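Local atomic coordinates of putative C39-like peptidase (Bacillus anthracis, PDB entry 3ERV), a protein that probably acts as a cysteine peptidase of the C39-like family, although its substrate and biological role are not established. Residues E51-A62 against L112-L120. Residues are numbered along the deposited sequence; the frame is centred on the assembly and turned at random.
Sequences EVTSLAMMLQYA and LFQLAKKYL
Leu55 fills the middle of this helix pair by dividing its two methyls between neighbours on helix 112-119. Leu55 CD2 lies 3.8 Å from Leu115 CG and also meets Leu112 CD1, whereas Leu55 CD1 rests 3.9 Å from Ala116 CB. Its CG stands anti to the backbone N (chi1 -176°), which carries the fork across to the partner helix. Leu55 and Ala116 are in register, their CA atoms 7.3 Å apart, and the alanine methyl is what Leu55 CD1 meets there.

One turn on, Leu59 makes a second fork. Leu59 CD2 is 3.7 Å from Leu120 CD1, the two side chains running past each other in opposite directions, while Leu59 CD1 comes obliquely to the Tyr119 ring, 4.0 Å from Tyr119 CD2. Leu120 CD1 is thus shared, because Ala62 CB also reaches it and Met58 CE approaches more loosely at 4.2 Å.

The other end is buried too: Leu112 splits its methyls, CD1 against Leu55 and Leu112 CD2 3.8 Å from Glu51 CB. The Glu51 chain bends at chi2 (98°) and takes its carboxylate away, where OE2 accepts from Val107 N. Looser ground flanks the buried Leu59 and Leu120, where Ala62 and Tyr119 are partly exposed; Tyr119 OH bonds to Glu74 and Lys70 and weakly to Lys118 NZ. Strand 220-223 touches Ala62 and Leu120 through Tyr223.

The segment axes approach to 11.1 Å and cross at -31°, a spacing that leaves room for the leucines to meet between the backbones. With 453 Å² buried, contacts almost wholly carbon to carbon, and the polar ends of Glu51 and Tyr119 served from outside the segments, the chemistry implies hydrophobic packing that joins helix 109-119 to helix 50-61, which begins with Cys50, probably the nucleophile of a Cys-His-Asp triad with His178 and Asp194.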
loop_
_atom_site.group_PDB
_atom_site.type_symbol
_atom_site.label_atom_id
_atom_site.label_comp_id
_atom_site.label_asym_id
_atom_site.label_seq_id
_atom_site.Cartn_x
_atom_site.Cartn_y
_atom_site.Cartn_z
ATOM N N GLU A 51 -5.309 0.649 0.424
ATOM C CA GLU A 51 -4.281 0.611 1.490
ATOM C C GLU A 51 -4.663 -0.150 2.765
ATOM O O GLU A 51 -3.877 -0.991 3.288
ATOM C CB GLU A 51 -3.852 2.037 1.855
ATOM C CG GLU A 51 -3.443 2.899 0.666
ATOM C CD GLU A 51 -4.506 3.848 0.102
ATOM O OE1 GLU A 51 -5.718 3.649 0.335
ATOM O OE2 GLU A 51 -4.114 4.795 -0.660
ATOM N N VAL A 52 -5.845 0.133 3.300
ATOM C CA VAL A 52 -6.231 -0.559 4.530
ATOM C C VAL A 52 -6.520 -2.049 4.268
ATOM O O VAL A 52 -6.370 -2.891 5.166
ATOM C CB VAL A 52 -7.413 0.113 5.300
ATOM C CG1 VAL A 52 -7.054 1.563 5.757
ATOM C CG2 VAL A 52 -8.771 0.069 4.515
ATOM N N THR A 53 -6.967 -2.368 3.061
ATOM C CA THR A 53 -7.278 -3.766 2.736
ATOM C C THR A 53 -6.000 -4.599 2.587
ATOM O O THR A 53 -5.969 -5.738 3.069
ATOM C CB THR A 53 -8.203 -3.886 1.483
ATOM O OG1 THR A 53 -9.412 -3.151 1.718
ATOM C CG2 THR A 53 -8.584 -5.332 1.229
ATOM N N SER A 54 -4.963 -4.041 1.915
ATOM C CA SER A 54 -3.620 -4.656 1.841
ATOM C C SER A 54 -2.971 -4.809 3.232
ATOM O O SER A 54 -2.345 -5.839 3.570
ATOM C CB SER A 54 -2.677 -3.806 0.964
ATOM O OG SER A 54 -3.125 -3.720 -0.415
ATOM N N LEU A 55 -3.112 -3.756 4.023
ATOM C CA LEU A 55 -2.669 -3.795 5.374
ATOM C C LEU A 55 -3.398 -4.901 6.150
ATOM O O LEU A 55 -2.752 -5.619 6.889
ATOM C CB LEU A 55 -2.819 -2.423 6.073
ATOM C CG LEU A 55 -2.236 -2.474 7.510
ATOM C CD1 LEU A 55 -0.703 -2.745 7.499
ATOM C CD2 LEU A 55 -2.587 -1.172 8.315
ATOM N N ALA A 56 -4.712 -5.054 5.963
ATOM C CA ALA A 56 -5.440 -6.127 6.624
ATOM C C ALA A 56 -4.902 -7.546 6.312
ATOM O O ALA A 56 -4.606 -8.338 7.220
ATOM C CB ALA A 56 -6.978 -6.002 6.358
ATOM N N MET A 57 -4.682 -7.824 5.040
ATOM C CA MET A 57 -4.050 -9.086 4.606
ATOM C C MET A 57 -2.689 -9.319 5.281
ATOM O O MET A 57 -2.387 -10.447 5.730
ATOM C CB MET A 57 -3.853 -9.094 3.063
ATOM C CG MET A 57 -5.149 -9.336 2.217
ATOM S SD MET A 57 -4.924 -9.434 0.371
ATOM C CE MET A 57 -5.193 -7.730 -0.122
ATOM N N MET A 58 -1.858 -8.277 5.335
ATOM C CA MET A 58 -0.532 -8.362 5.964
ATOM C C MET A 58 -0.654 -8.672 7.439
ATOM O O MET A 58 0.008 -9.608 7.953
ATOM C CB MET A 58 0.253 -7.034 5.780
ATOM C CG MET A 58 1.821 -7.023 6.142
ATOM S SD MET A 58 2.574 -5.414 6.600
ATOM C CE MET A 58 1.928 -5.335 8.291
ATOM N N LEU A 59 -1.492 -7.889 8.132
ATOM C CA LEU A 59 -1.724 -8.092 9.581
ATOM C C LEU A 59 -2.276 -9.494 9.934
ATOM O O LEU A 59 -1.805 -10.125 10.889
ATOM C CB LEU A 59 -2.696 -7.016 10.098
ATOM C CG LEU A 59 -2.039 -5.607 10.213
ATOM C CD1 LEU A 59 -3.035 -4.573 10.754
ATOM C CD2 LEU A 59 -0.806 -5.695 11.116
ATOM N N GLN A 60 -3.295 -9.950 9.201
ATOM C CA GLN A 60 -3.798 -11.327 9.318
ATOM C C GLN A 60 -2.706 -12.383 9.186
ATOM O O GLN A 60 -2.602 -13.286 10.035
ATOM C CB GLN A 60 -4.908 -11.606 8.284
ATOM C CG GLN A 60 -6.146 -10.878 8.623
ATOM C CD GLN A 60 -7.251 -11.076 7.613
ATOM O OE1 GLN A 60 -7.129 -11.893 6.680
ATOM N NE2 GLN A 60 -8.362 -10.323 7.792
ATOM N N TYR A 61 -1.909 -12.303 8.119
ATOM C CA TYR A 61 -0.812 -13.268 7.940
ATOM C C TYR A 61 0.195 -13.191 9.087
ATOM O O TYR A 61 0.768 -14.192 9.475
ATOM C CB TYR A 61 -0.044 -12.965 6.667
ATOM C CG TYR A 61 0.824 -14.078 6.159
ATOM C CD1 TYR A 61 0.269 -15.310 5.806
ATOM C CD2 TYR A 61 2.201 -13.886 5.996
ATOM C CE1 TYR A 61 1.072 -16.318 5.259
ATOM C CE2 TYR A 61 3.023 -14.891 5.494
ATOM C CZ TYR A 61 2.450 -16.090 5.117
ATOM O OH TYR A 61 3.243 -17.054 4.605
ATOM N N ALA A 62 0.414 -11.996 9.610
ATOM C CA ALA A 62 1.279 -11.841 10.782
ATOM C C ALA A 62 0.655 -12.397 12.083
ATOM O O ALA A 62 1.316 -12.407 13.111
ATOM C CB ALA A 62 1.674 -10.382 10.950
ATOM N N LEU A 112 0.023 5.077 7.312
ATOM C CA LEU A 112 -0.260 3.681 7.160
ATOM C C LEU A 112 0.627 2.853 8.114
ATOM O O LEU A 112 0.151 1.882 8.715
ATOM C CB LEU A 112 -0.102 3.257 5.703
ATOM C CG LEU A 112 -0.733 1.921 5.303
ATOM C CD1 LEU A 112 -2.231 1.785 5.693
ATOM C CD2 LEU A 112 -0.525 1.705 3.763
ATOM N N PHE A 113 1.906 3.232 8.230
ATOM C CA PHE A 113 2.827 2.626 9.200
ATOM C C PHE A 113 2.370 2.799 10.665
ATOM O O PHE A 113 2.434 1.864 11.472
ATOM C CB PHE A 113 4.239 3.198 9.029
ATOM C CG PHE A 113 5.246 2.655 10.034
ATOM C CD1 PHE A 113 5.588 1.298 10.044
ATOM C CD2 PHE A 113 5.833 3.494 10.974
ATOM C CE1 PHE A 113 6.515 0.787 10.929
ATOM C CE2 PHE A 113 6.768 2.981 11.898
ATOM C CZ PHE A 113 7.102 1.612 11.867
ATOM N N GLN A 114 1.894 3.979 11.013
ATOM C CA GLN A 114 1.400 4.173 12.357
ATOM C C GLN A 114 0.267 3.200 12.666
ATOM O O GLN A 114 0.165 2.704 13.786
ATOM C CB GLN A 114 0.918 5.612 12.585
ATOM C CG GLN A 114 2.031 6.593 12.669
ATOM C CD GLN A 114 3.138 6.139 13.636
ATOM O OE1 GLN A 114 4.310 6.053 13.252
ATOM N NE2 GLN A 114 2.764 5.828 14.888
ATOM N N LEU A 115 -0.582 2.923 11.675
ATOM C CA LEU A 115 -1.698 2.041 11.930
ATOM C C LEU A 115 -1.141 0.638 12.141
ATOM O O LEU A 115 -1.634 -0.093 12.998
ATOM C CB LEU A 115 -2.726 2.067 10.778
ATOM C CG LEU A 115 -4.014 1.214 10.891
ATOM C CD1 LEU A 115 -4.692 1.369 12.271
ATOM C CD2 LEU A 115 -4.996 1.587 9.790
ATOM N N ALA A 116 -0.138 0.262 11.337
ATOM C CA ALA A 116 0.440 -1.080 11.454
ATOM C C ALA A 116 1.026 -1.294 12.864
ATOM O O ALA A 116 0.923 -2.393 13.443
ATOM C CB ALA A 116 1.559 -1.312 10.385
ATOM N N LYS A 117 1.684 -0.249 13.366
ATOM C CA LYS A 117 2.283 -0.264 14.713
ATOM C C LYS A 117 1.272 -0.416 15.850
ATOM O O LYS A 117 1.610 -0.953 16.883
ATOM C CB LYS A 117 3.060 1.028 14.947
ATOM C CG LYS A 117 4.290 1.157 14.138
ATOM C CD LYS A 117 5.425 1.596 15.072
ATOM C CE LYS A 117 6.215 0.395 15.523
ATOM N NZ LYS A 117 6.991 0.737 16.773
ATOM N N LYS A 118 0.042 0.057 15.659
ATOM C CA LYS A 118 -0.991 -0.136 16.646
ATOM C C LYS A 118 -1.113 -1.642 16.924
ATOM O O LYS A 118 -1.293 -2.082 18.071
ATOM C CB LYS A 118 -2.341 0.408 16.154
ATOM C CG LYS A 118 -3.428 0.388 17.228
ATOM C CD LYS A 118 -4.861 0.647 16.699
ATOM C CE LYS A 118 -5.912 0.396 17.789
ATOM N NZ LYS A 118 -6.500 -0.982 17.660
ATOM N N TYR A 119 -1.003 -2.433 15.863
ATOM C CA TYR A 119 -1.253 -3.862 15.972
ATOM C C TYR A 119 0.040 -4.686 16.135
ATOM O O TYR A 119 -0.002 -5.784 16.671
ATOM C CB TYR A 119 -2.016 -4.348 14.731
ATOM C CG TYR A 119 -3.417 -3.888 14.737
ATOM C CD1 TYR A 119 -4.411 -4.646 15.357
ATOM C CD2 TYR A 119 -3.768 -2.654 14.183
ATOM C CE1 TYR A 119 -5.689 -4.189 15.387
ATOM C CE2 TYR A 119 -5.049 -2.210 14.214
ATOM C CZ TYR A 119 -5.991 -2.975 14.807
ATOM O OH TYR A 119 -7.265 -2.514 14.831
ATOM N N LEU A 120 1.151 -4.165 15.641
ATOM C CA LEU A 120 2.456 -4.823 15.764
ATOM C C LEU A 120 3.517 -3.825 16.317
ATOM O O LEU A 120 4.481 -3.453 15.612
ATOM C CB LEU A 120 2.896 -5.353 14.399
ATOM C CG LEU A 120 2.032 -6.443 13.728
ATOM C CD1 LEU A 120 2.524 -6.653 12.270
ATOM C CD2 LEU A 120 2.061 -7.751 14.515
#